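Long-range contacts in diaminobutyrate-pyruvate transaminase and L-2,4-diaminobutyrate decarboxylase (Vibrio parahaemolyticus, PDB 2QMA), which probably joins pyridoxal-phosphate-dependent transaminase and decarboxylase activities in one chain, this C-terminal piece being its glutamate decarboxylase-like domain: residues L326-I331 with D394-L399; L107-L112 with T471-C476; G295-A300 with L424-F429. All blocks are in the same frame, centred on the assembly; numbering follows the deposited sequence.

Interaction 1 (L326-I331 with D394-L399); sequences LFYQTI and DMYDHL
Tyr396 reaches from its helix to the backbone of the loop and donates a hydrogen bond from OH to Leu326 O, 2.6 Å away. The hydroxyl stands above the carbonyl plane, 43° out of it, with a C=O...O angle of 120°, while Leu326 O lies at the edge of the Tyr396 ring, near its plane. Leu326 CG, placed anti to its backbone N (chi1 -153°), comes 3.7 Å from Tyr396 CE1, the two side chains passing in opposite directions. Leu326 O also sits above one face of the Tyr328 ring, offset toward the rim, so the oxygen is bonded by one tyrosine and lies over the ring of another. Tyr328 CE2 lies 3.8 Å from SE of Met395, a selenomethionine, in an oblique Met-aromatic contact, and 3.9 Å from Tyr396 CE1. Tyr328 and Leu399 meet tip to tip: Tyr328 OH is 3.4 Å from Leu399 CD1, and Leu399 CD1 is 3.7 Å from Leu326 CD1.

Within the loop, Gln329 NE2 bonds to Phe327 O at 2.8 Å, and Thr383 holds Gln329 OE1. The hydroxyl of Tyr328 is bonded to Leu473 O, and its ring meets Phe23 of the second subunit edge-to-face. This buried contact thus seats the loop between strands 318-322 and 334-338, directly after the predicted cofactor lysine Lys325, against helix 389-411, with helix 113-125 packing at Gln329 and Thr330.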
loop_
_atom_site.group_PDB
_atom_site.type_symbol
_atom_site.label_atom_id
_atom_site.label_comp_id
_atom_site.label_asym_id
_atom_site.label_seq_id
_atom_site.Cartn_x
_atom_site.Cartn_y
_atom_site.Cartn_z
ATOM N N LEU A 326 -5.827 -9.621 12.880
ATOM C CA LEU A 326 -6.881 -10.297 13.609
ATOM C C LEU A 326 -8.284 -9.775 13.279
ATOM O O LEU A 326 -9.288 -10.376 13.676
ATOM C CB LEU A 326 -6.581 -10.162 15.103
ATOM C CG LEU A 326 -7.036 -11.136 16.173
ATOM C CD1 LEU A 326 -6.911 -12.618 15.814
ATOM C CD2 LEU A 326 -6.329 -10.751 17.515
ATOM N N PHE A 327 -8.376 -8.675 12.533
ATOM C CA PHE A 327 -9.700 -8.233 12.021
ATOM C C PHE A 327 -10.120 -8.935 10.707
ATOM O O PHE A 327 -11.205 -8.670 10.162
ATOM C CB PHE A 327 -9.721 -6.738 11.756
ATOM C CG PHE A 327 -9.704 -5.847 12.999
ATOM C CD1 PHE A 327 -10.883 -5.251 13.477
ATOM C CD2 PHE A 327 -8.487 -5.509 13.610
ATOM C CE1 PHE A 327 -10.854 -4.363 14.580
ATOM C CE2 PHE A 327 -8.447 -4.657 14.695
ATOM C CZ PHE A 327 -9.633 -4.064 15.179
ATOM N N TYR A 328 -9.251 -9.807 10.202
ATOM C CA TYR A 328 -9.533 -10.645 9.013
ATOM C C TYR A 328 -9.739 -9.936 7.671
ATOM O O TYR A 328 -10.258 -10.534 6.721
ATOM C CB TYR A 328 -10.767 -11.500 9.293
ATOM C CG TYR A 328 -10.664 -12.276 10.581
ATOM C CD1 TYR A 328 -9.734 -13.316 10.720
ATOM C CD2 TYR A 328 -11.563 -12.039 11.628
ATOM C CE1 TYR A 328 -9.663 -14.079 11.892
ATOM C CE2 TYR A 328 -11.507 -12.825 12.827
ATOM C CZ TYR A 328 -10.537 -13.824 12.936
ATOM O OH TYR A 328 -10.453 -14.574 14.082
ATOM N N GLN A 329 -9.339 -8.666 7.589
ATOM C CA GLN A 329 -9.428 -7.937 6.335
ATOM C C GLN A 329 -8.322 -8.399 5.372
ATOM O O GLN A 329 -7.246 -8.800 5.818
ATOM C CB GLN A 329 -9.345 -6.405 6.595
ATOM C CG GLN A 329 -10.406 -5.947 7.631
ATOM C CD GLN A 329 -11.833 -6.393 7.253
ATOM O OE1 GLN A 329 -12.454 -5.817 6.359
ATOM N NE2 GLN A 329 -12.333 -7.437 7.915
ATOM N N THR A 330 -8.566 -8.303 4.066
ATOM C CA THR A 330 -7.520 -8.571 3.088
ATOM C C THR A 330 -6.363 -7.527 3.150
ATOM O O THR A 330 -6.575 -6.322 3.424
ATOM C CB THR A 330 -8.071 -8.601 1.652
ATOM O OG1 THR A 330 -8.837 -7.429 1.432
ATOM C CG2 THR A 330 -8.981 -9.852 1.378
ATOM N N ILE A 331 -5.144 -7.988 2.902
ATOM C CA ILE A 331 -4.016 -7.044 2.744
ATOM C C ILE A 331 -4.260 -6.093 1.569
ATOM O O ILE A 331 -4.720 -6.558 0.542
ATOM C CB ILE A 331 -2.693 -7.816 2.545
ATOM C CG1 ILE A 331 -2.407 -8.697 3.773
ATOM C CG2 ILE A 331 -1.516 -6.857 2.214
ATOM C CD1 ILE A 331 -1.661 -9.981 3.384
ATOM N N ASP A 394 -16.577 -11.734 19.989
ATOM C CA ASP A 394 -16.860 -13.142 20.357
ATOM C C ASP A 394 -15.834 -14.141 19.769
ATOM O O ASP A 394 -15.411 -15.092 20.453
ATOM C CB ASP A 394 -18.284 -13.542 19.963
ATOM C CG ASP A 394 -19.375 -12.792 20.722
ATOM O OD1 ASP A 394 -19.128 -12.058 21.706
ATOM O OD2 ASP A 394 -20.534 -12.940 20.300
HETATM N N MSE A 395 -15.419 -13.913 18.519
HETATM C CA MSE A 395 -14.376 -14.731 17.895
HETATM C C MSE A 395 -13.082 -14.672 18.696
HETATM O O MSE A 395 -12.394 -15.683 18.873
HETATM C CB MSE A 395 -14.135 -14.303 16.436
HETATM C CG MSE A 395 -15.359 -14.494 15.522
HETATM SE SE MSE A 395 -15.082 -13.896 13.742
HETATM C CE MSE A 395 -16.891 -13.818 13.108
ATOM N N TYR A 396 -12.746 -13.480 19.189
ATOM C CA TYR A 396 -11.463 -13.289 19.884
ATOM C C TYR A 396 -11.504 -13.949 21.250
ATOM O O TYR A 396 -10.518 -14.566 21.641
ATOM C CB TYR A 396 -11.074 -11.801 19.999
ATOM C CG TYR A 396 -11.082 -11.076 18.678
ATOM C CD1 TYR A 396 -10.714 -11.732 17.510
ATOM C CD2 TYR A 396 -11.480 -9.735 18.592
ATOM C CE1 TYR A 396 -10.766 -11.085 16.260
ATOM C CE2 TYR A 396 -11.500 -9.057 17.349
ATOM C CZ TYR A 396 -11.147 -9.738 16.190
ATOM O OH TYR A 396 -11.169 -9.072 14.970
ATOM N N ASP A 397 -12.631 -13.820 21.955
ATOM C CA ASP A 397 -12.864 -14.549 23.236
ATOM C C ASP A 397 -12.605 -16.051 23.014
ATOM O O ASP A 397 -11.891 -16.702 23.770
ATOM C CB ASP A 397 -14.292 -14.322 23.741
ATOM C CG ASP A 397 -14.542 -12.867 24.178
ATOM O OD1 ASP A 397 -13.550 -12.080 24.283
ATOM O OD2 ASP A 397 -15.710 -12.507 24.432
ATOM N N HIS A 398 -13.197 -16.576 21.950
ATOM C CA HIS A 398 -12.993 -17.972 21.524
ATOM C C HIS A 398 -11.524 -18.357 21.294
ATOM O O HIS A 398 -11.041 -19.414 21.760
ATOM C CB HIS A 398 -13.789 -18.245 20.257
ATOM C CG HIS A 398 -13.454 -19.561 19.642
ATOM N ND1 HIS A 398 -12.647 -19.683 18.530
ATOM C CD2 HIS A 398 -13.735 -20.819 20.052
ATOM C CE1 HIS A 398 -12.500 -20.964 18.241
ATOM N NE2 HIS A 398 -13.153 -21.675 19.150
ATOM N N LEU A 399 -10.826 -17.502 20.549
ATOM C CA LEU A 399 -9.471 -17.763 20.166
ATOM C C LEU A 399 -8.611 -17.825 21.410
ATOM O O LEU A 399 -7.771 -18.692 21.499
ATOM C CB LEU A 399 -8.958 -16.689 19.205
ATOM C CG LEU A 399 -9.447 -16.703 17.750
ATOM C CD1 LEU A 399 -8.883 -15.511 16.975
ATOM C CD2 LEU A 399 -9.065 -18.021 17.070
#

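Interaction 2 (L107-L112 with T471-C476); sequences LHTPPL and TILNPC
Leu107, Thr109 and Pro110 pack on Thr471, Leu473 and Asn474 in an apolar contact between two non-helical segments that run nearly alongside, one leading into helix 113-125, the other beginning at the last residue of strand 465-471. From 107 to 110 and from 471 to 474 the end-to-end directions differ by only 18°. Methyl meets methyl where Leu107 CD2 lies 3.6 Å from Thr471 CG2, the two side chains crossing at about a right angle. Thr471 CG2 is anti to its backbone N, with OG1 beside that N (chi1 -58°), which turns the methyl to Leu107 while OG1 bonds Ala105 O. Leu473 carries the largest share of the contact, its CD1 3.8 Å from Thr109 CA and equally near His108 O, its CD2 4.2 Å from Leu107 CD2 and its CB against Pro110 CD. Pro110 CG rests 4.1 Å from Asn474 CB. Asn474 OD1 accepts from Cys476 N at 2.8 Å, an Asx turn in the loop before helix 479-495.

No hydrogen bond joins the two segments. Thr109 OG1 bonds Lys325 O, and His108 NE2 bonds Asn126 O of the second subunit. Beside the predicted cofactor lysine, Lys325, cohesion thus rests on methyl groups, Leu473 CB and the single ring of Pro110.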
loop_
_atom_site.group_PDB
_atom_site.type_symbol
_atom_site.label_atom_id
_atom_site.label_comp_id
_atom_site.label_asym_id
_atom_site.label_seq_id
_atom_site.Cartn_x
_atom_site.Cartn_y
_atom_site.Cartn_z
ATOM N N LEU A 107 1.054 -14.118 11.365
ATOM C CA LEU A 107 -0.073 -13.187 11.388
ATOM C C LEU A 107 -0.519 -12.917 9.961
ATOM O O LEU A 107 -0.406 -11.800 9.448
ATOM C CB LEU A 107 0.310 -11.907 12.140
ATOM C CG LEU A 107 0.466 -12.121 13.652
ATOM C CD1 LEU A 107 1.123 -10.901 14.334
ATOM C CD2 LEU A 107 -0.877 -12.422 14.355
ATOM N N HIS A 108 -1.027 -13.974 9.342
ATOM C CA HIS A 108 -1.400 -14.007 7.940
ATOM C C HIS A 108 -2.814 -14.593 7.938
ATOM O O HIS A 108 -2.996 -15.785 8.134
ATOM C CB HIS A 108 -0.439 -14.893 7.160
ATOM C CG HIS A 108 -0.757 -14.999 5.696
ATOM N ND1 HIS A 108 -0.378 -16.081 4.929
ATOM C CD2 HIS A 108 -1.430 -14.164 4.865
ATOM C CE1 HIS A 108 -0.788 -15.897 3.684
ATOM N NE2 HIS A 108 -1.426 -14.740 3.623
ATOM N N THR A 109 -3.799 -13.717 7.719
ATOM C CA THR A 109 -5.178 -13.962 8.091
ATOM C C THR A 109 -6.032 -14.577 6.976
ATOM O O THR A 109 -5.908 -14.196 5.782
ATOM C CB THR A 109 -5.801 -12.629 8.688
ATOM O OG1 THR A 109 -6.833 -12.934 9.623
ATOM C CG2 THR A 109 -6.302 -11.665 7.615
ATOM N N PRO A 110 -6.884 -15.549 7.341
ATOM C CA PRO A 110 -7.870 -15.992 6.354
ATOM C C PRO A 110 -8.911 -14.848 6.200
ATOM O O PRO A 110 -9.427 -14.320 7.204
ATOM C CB PRO A 110 -8.456 -17.274 6.978
ATOM C CG PRO A 110 -8.313 -17.072 8.493
ATOM C CD PRO A 110 -7.018 -16.252 8.638
ATOM N N PRO A 111 -9.148 -14.411 4.955
ATOM C CA PRO A 111 -9.965 -13.213 4.677
ATOM C C PRO A 111 -11.469 -13.379 4.940
ATOM O O PRO A 111 -12.076 -14.367 4.554
ATOM C CB PRO A 111 -9.694 -12.924 3.191
ATOM C CG PRO A 111 -9.308 -14.245 2.630
ATOM C CD PRO A 111 -8.602 -15.013 3.728
ATOM N N LEU A 112 -12.027 -12.390 5.625
ATOM C CA LEU A 112 -13.426 -12.320 5.881
ATOM C C LEU A 112 -14.161 -12.054 4.582
ATOM O O LEU A 112 -13.756 -11.238 3.766
ATOM C CB LEU A 112 -13.732 -11.201 6.876
ATOM C CG LEU A 112 -14.116 -11.550 8.336
ATOM C CD1 LEU A 112 -14.777 -10.332 8.976
ATOM C CD2 LEU A 112 -14.969 -12.824 8.524
ATOM N N THR A 471 0.190 -19.721 15.195
ATOM C CA THR A 471 -0.551 -18.475 15.318
ATOM C C THR A 471 -2.006 -18.760 14.968
ATOM O O THR A 471 -2.379 -18.888 13.775
ATOM C CB THR A 471 0.071 -17.391 14.423
ATOM O OG1 THR A 471 1.436 -17.231 14.822
ATOM C CG2 THR A 471 -0.651 -16.036 14.619
ATOM N N ILE A 472 -2.811 -18.971 16.001
ATOM C CA ILE A 472 -4.211 -19.342 15.788
ATOM C C ILE A 472 -5.070 -18.124 15.425
ATOM O O ILE A 472 -5.254 -17.192 16.231
ATOM C CB ILE A 472 -4.827 -20.074 17.003
ATOM C CG1 ILE A 472 -3.908 -21.216 17.476
ATOM C CG2 ILE A 472 -6.256 -20.586 16.634
ATOM C CD1 ILE A 472 -4.176 -21.691 18.944
ATOM N N LEU A 473 -5.580 -18.111 14.205
ATOM C CA LEU A 473 -6.389 -16.974 13.771
ATOM C C LEU A 473 -7.768 -17.381 13.352
ATOM O O LEU A 473 -8.733 -16.706 13.660
ATOM C CB LEU A 473 -5.740 -16.186 12.633
ATOM C CG LEU A 473 -4.437 -15.402 12.869
ATOM C CD1 LEU A 473 -4.004 -14.637 11.599
ATOM C CD2 LEU A 473 -4.524 -14.462 14.097
ATOM N N ASN A 474 -7.854 -18.475 12.608
ATOM C CA ASN A 474 -9.140 -18.947 12.105
ATOM C C ASN A 474 -10.043 -19.298 13.311
ATOM O O ASN A 474 -9.661 -20.132 14.142
ATOM C CB ASN A 474 -8.911 -20.148 11.197
ATOM C CG ASN A 474 -10.169 -20.621 10.504
ATOM O OD1 ASN A 474 -11.295 -20.370 10.958
ATOM N ND2 ASN A 474 -9.988 -21.328 9.391
ATOM N N PRO A 475 -11.218 -18.629 13.429
ATOM C CA PRO A 475 -12.078 -18.871 14.596
ATOM C C PRO A 475 -12.952 -20.119 14.445
ATOM O O PRO A 475 -13.791 -20.411 15.313
ATOM C CB PRO A 475 -12.898 -17.572 14.689
ATOM C CG PRO A 475 -13.067 -17.140 13.229
ATOM C CD PRO A 475 -11.806 -17.636 12.512
ATOM N N CYS A 476 -12.731 -20.873 13.356
ATOM C CA CYS A 476 -13.627 -21.989 12.974
ATOM C C CYS A 476 -13.011 -23.375 13.149
ATOM O O CYS A 476 -13.574 -24.372 12.718
ATOM C CB CYS A 476 -14.077 -21.784 11.509
ATOM S SG CYS A 476 -15.158 -20.360 11.273
#

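Interaction 3 (G295-A300 with L424-F429); sequences GAYGGA and LSTVLF
The ring of Tyr297 carries Leu424 CD1 over the centre of one face and Ser425 OG at its edge, in plane. Leu424 CD1 lies 4.1 Å from the centroid of the Tyr297 ring and 9° off its normal, which makes this a CH-pi contact from almost straight above. The other methyl of Leu424 works nearer the rim: Leu424 CD2 is 3.7 Å from Tyr297 CE1. Thr426 CG2 approaches the ring obliquely and stands 3.6 Å from Tyr297 OH.

The polar anchor is the hydrogen bond that Tyr297 OH donates to Ser425 OG at 2.7 Å. Ser425 OG takes the crowded position between its backbone N and carbonyl carbon (chi1 76°), where it meets both Tyr297 OH and Ile472 O. It is hydrogen-bonded to each, so the buried serine hydroxyl passes a chain of two hydrogen bonds from the tyrosine to the neighbouring backbone. On the glycine side, Leu424 CD1 fits 3.9 Å from Gly298 CA. The turn that presents Tyr297 is closed by a backbone bond from Gly299 N to Gly295 O at 2.9 Å.

Tyr297 also packs on Leu107 and lies about 5 Å, side chain to side chain, from the predicted cofactor lysine Lys325. The contact joins the loop that follows strand 290-295, in the seven-stranded mixed sheet, to the residues entering strand 426-431, which runs between strands 416-418 and 465-471 of the smaller antiparallel sheet. Helix 389-411 lies against both segments, through Tyr396 at Ala300 and Thr403 at Ser425 and Val427.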
loop_
_atom_site.group_PDB
_atom_site.type_symbol
_atom_site.label_atom_id
_atom_site.label_comp_id
_atom_site.label_asym_id
_atom_site.label_seq_id
_atom_site.Cartn_x
_atom_site.Cartn_y
_atom_site.Cartn_z
ATOM N N GLY A 295 -0.307 -1.831 18.045
ATOM C CA GLY A 295 -1.331 -2.838 18.259
ATOM C C GLY A 295 -1.664 -3.635 17.037
ATOM O O GLY A 295 -2.800 -4.074 16.910
ATOM N N ALA A 296 -0.675 -3.829 16.162
ATOM C CA ALA A 296 -0.882 -4.516 14.884
ATOM C C ALA A 296 -1.551 -5.874 15.127
ATOM O O ALA A 296 -2.542 -6.177 14.466
ATOM C CB ALA A 296 0.433 -4.620 14.068
ATOM N N TYR A 297 -1.069 -6.630 16.115
ATOM C CA TYR A 297 -1.667 -7.887 16.524
ATOM C C TYR A 297 -2.878 -7.753 17.494
ATOM O O TYR A 297 -4.021 -7.996 17.104
ATOM C CB TYR A 297 -0.562 -8.803 17.069
ATOM C CG TYR A 297 -0.958 -10.219 17.502
ATOM C CD1 TYR A 297 -2.250 -10.761 17.250
ATOM C CD2 TYR A 297 -0.009 -11.039 18.140
ATOM C CE1 TYR A 297 -2.577 -12.091 17.662
ATOM C CE2 TYR A 297 -0.324 -12.350 18.541
ATOM C CZ TYR A 297 -1.602 -12.860 18.312
ATOM O OH TYR A 297 -1.831 -14.143 18.728
ATOM N N GLY A 298 -2.633 -7.323 18.731
ATOM C CA GLY A 298 -3.628 -7.383 19.803
ATOM C C GLY A 298 -4.564 -6.192 19.914
ATOM O O GLY A 298 -5.440 -6.150 20.789
ATOM N N GLY A 299 -4.401 -5.225 19.019
ATOM C CA GLY A 299 -5.319 -4.086 18.958
ATOM C C GLY A 299 -6.752 -4.561 18.797
ATOM O O GLY A 299 -7.653 -3.929 19.333
ATOM N N ALA A 300 -6.943 -5.701 18.112
ATOM C CA ALA A 300 -8.298 -6.271 17.887
ATOM C C ALA A 300 -9.047 -6.590 19.180
ATOM O O ALA A 300 -10.293 -6.592 19.211
ATOM C CB ALA A 300 -8.237 -7.527 16.952
ATOM N N LEU A 424 -1.953 -14.726 24.072
ATOM C CA LEU A 424 -2.964 -14.267 23.131
ATOM C C LEU A 424 -3.445 -15.465 22.323
ATOM O O LEU A 424 -4.172 -16.313 22.857
ATOM C CB LEU A 424 -2.443 -13.114 22.249
ATOM C CG LEU A 424 -3.460 -11.986 21.975
ATOM C CD1 LEU A 424 -2.746 -10.722 21.592
ATOM C CD2 LEU A 424 -4.459 -12.399 20.866
ATOM N N SER A 425 -3.057 -15.539 21.059
ATOM C CA SER A 425 -3.463 -16.707 20.245
ATOM C C SER A 425 -2.292 -17.485 19.639
ATOM O O SER A 425 -2.486 -18.273 18.672
ATOM C CB SER A 425 -4.510 -16.309 19.192
ATOM O OG SER A 425 -3.946 -15.618 18.084
ATOM N N THR A 426 -1.088 -17.287 20.197
ATOM C CA THR A 426 0.072 -18.078 19.774
ATOM C C THR A 426 0.371 -19.224 20.763
ATOM O O THR A 426 0.094 -19.127 21.985
ATOM C CB THR A 426 1.390 -17.224 19.551
ATOM O OG1 THR A 426 1.848 -16.690 20.804
ATOM C CG2 THR A 426 1.172 -16.094 18.552
ATOM N N VAL A 427 0.960 -20.297 20.234
ATOM C CA VAL A 427 1.417 -21.386 21.070
ATOM C C VAL A 427 2.851 -21.733 20.662
ATOM O O VAL A 427 3.130 -21.911 19.496
ATOM C CB VAL A 427 0.489 -22.617 20.949
ATOM C CG1 VAL A 427 1.034 -23.812 21.758
ATOM C CG2 VAL A 427 -0.908 -22.273 21.427
ATOM N N LEU A 428 3.731 -21.846 21.655
ATOM C CA LEU A 428 5.145 -22.095 21.447
ATOM C C LEU A 428 5.529 -23.427 22.079
ATOM O O LEU A 428 5.321 -23.657 23.278
ATOM C CB LEU A 428 5.994 -20.931 22.009
ATOM C CG LEU A 428 5.752 -19.537 21.407
ATOM C CD1 LEU A 428 6.513 -18.423 22.128
ATOM C CD2 LEU A 428 6.067 -19.469 19.885
ATOM N N PHE A 429 6.062 -24.322 21.248
ATOM C CA PHE A 429 6.298 -25.697 21.660
ATOM C C PHE A 429 7.283 -26.353 20.724
ATOM O O PHE A 429 7.717 -25.756 19.768
ATOM C CB PHE A 429 4.971 -26.464 21.642
ATOM C CG PHE A 429 4.463 -26.767 20.251
ATOM C CD1 PHE A 429 4.600 -28.057 19.708
ATOM C CD2 PHE A 429 3.850 -25.783 19.488
ATOM C CE1 PHE A 429 4.129 -28.360 18.422
ATOM C CE2 PHE A 429 3.354 -26.072 18.203
ATOM C CZ PHE A 429 3.506 -27.365 17.673
#

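In the fold
The three contacts lie close together: the centre of interaction 1 is about 7 Å from that of interaction 2, and the centre of interaction 3 is about 11 Å from both. Along the sequence they are enclosed one within another, 107-112 with 471-476 outermost, then 295-300 with 424-429, then 326-331 with 394-399. Helix 389-411 supplies one segment of interaction 1 and packs against interactions 2 and 3. Together they tie the large mixed sheet to the small C-terminal antiparallel sheet around the predicted cofactor lysine, Lys325, which has no cofactor attached here; this is consistent with the fold type I (aspartate aminotransferase-like) architecture of PLP-dependent decarboxylases. Interactions 1 and 2 also touch the second subunit.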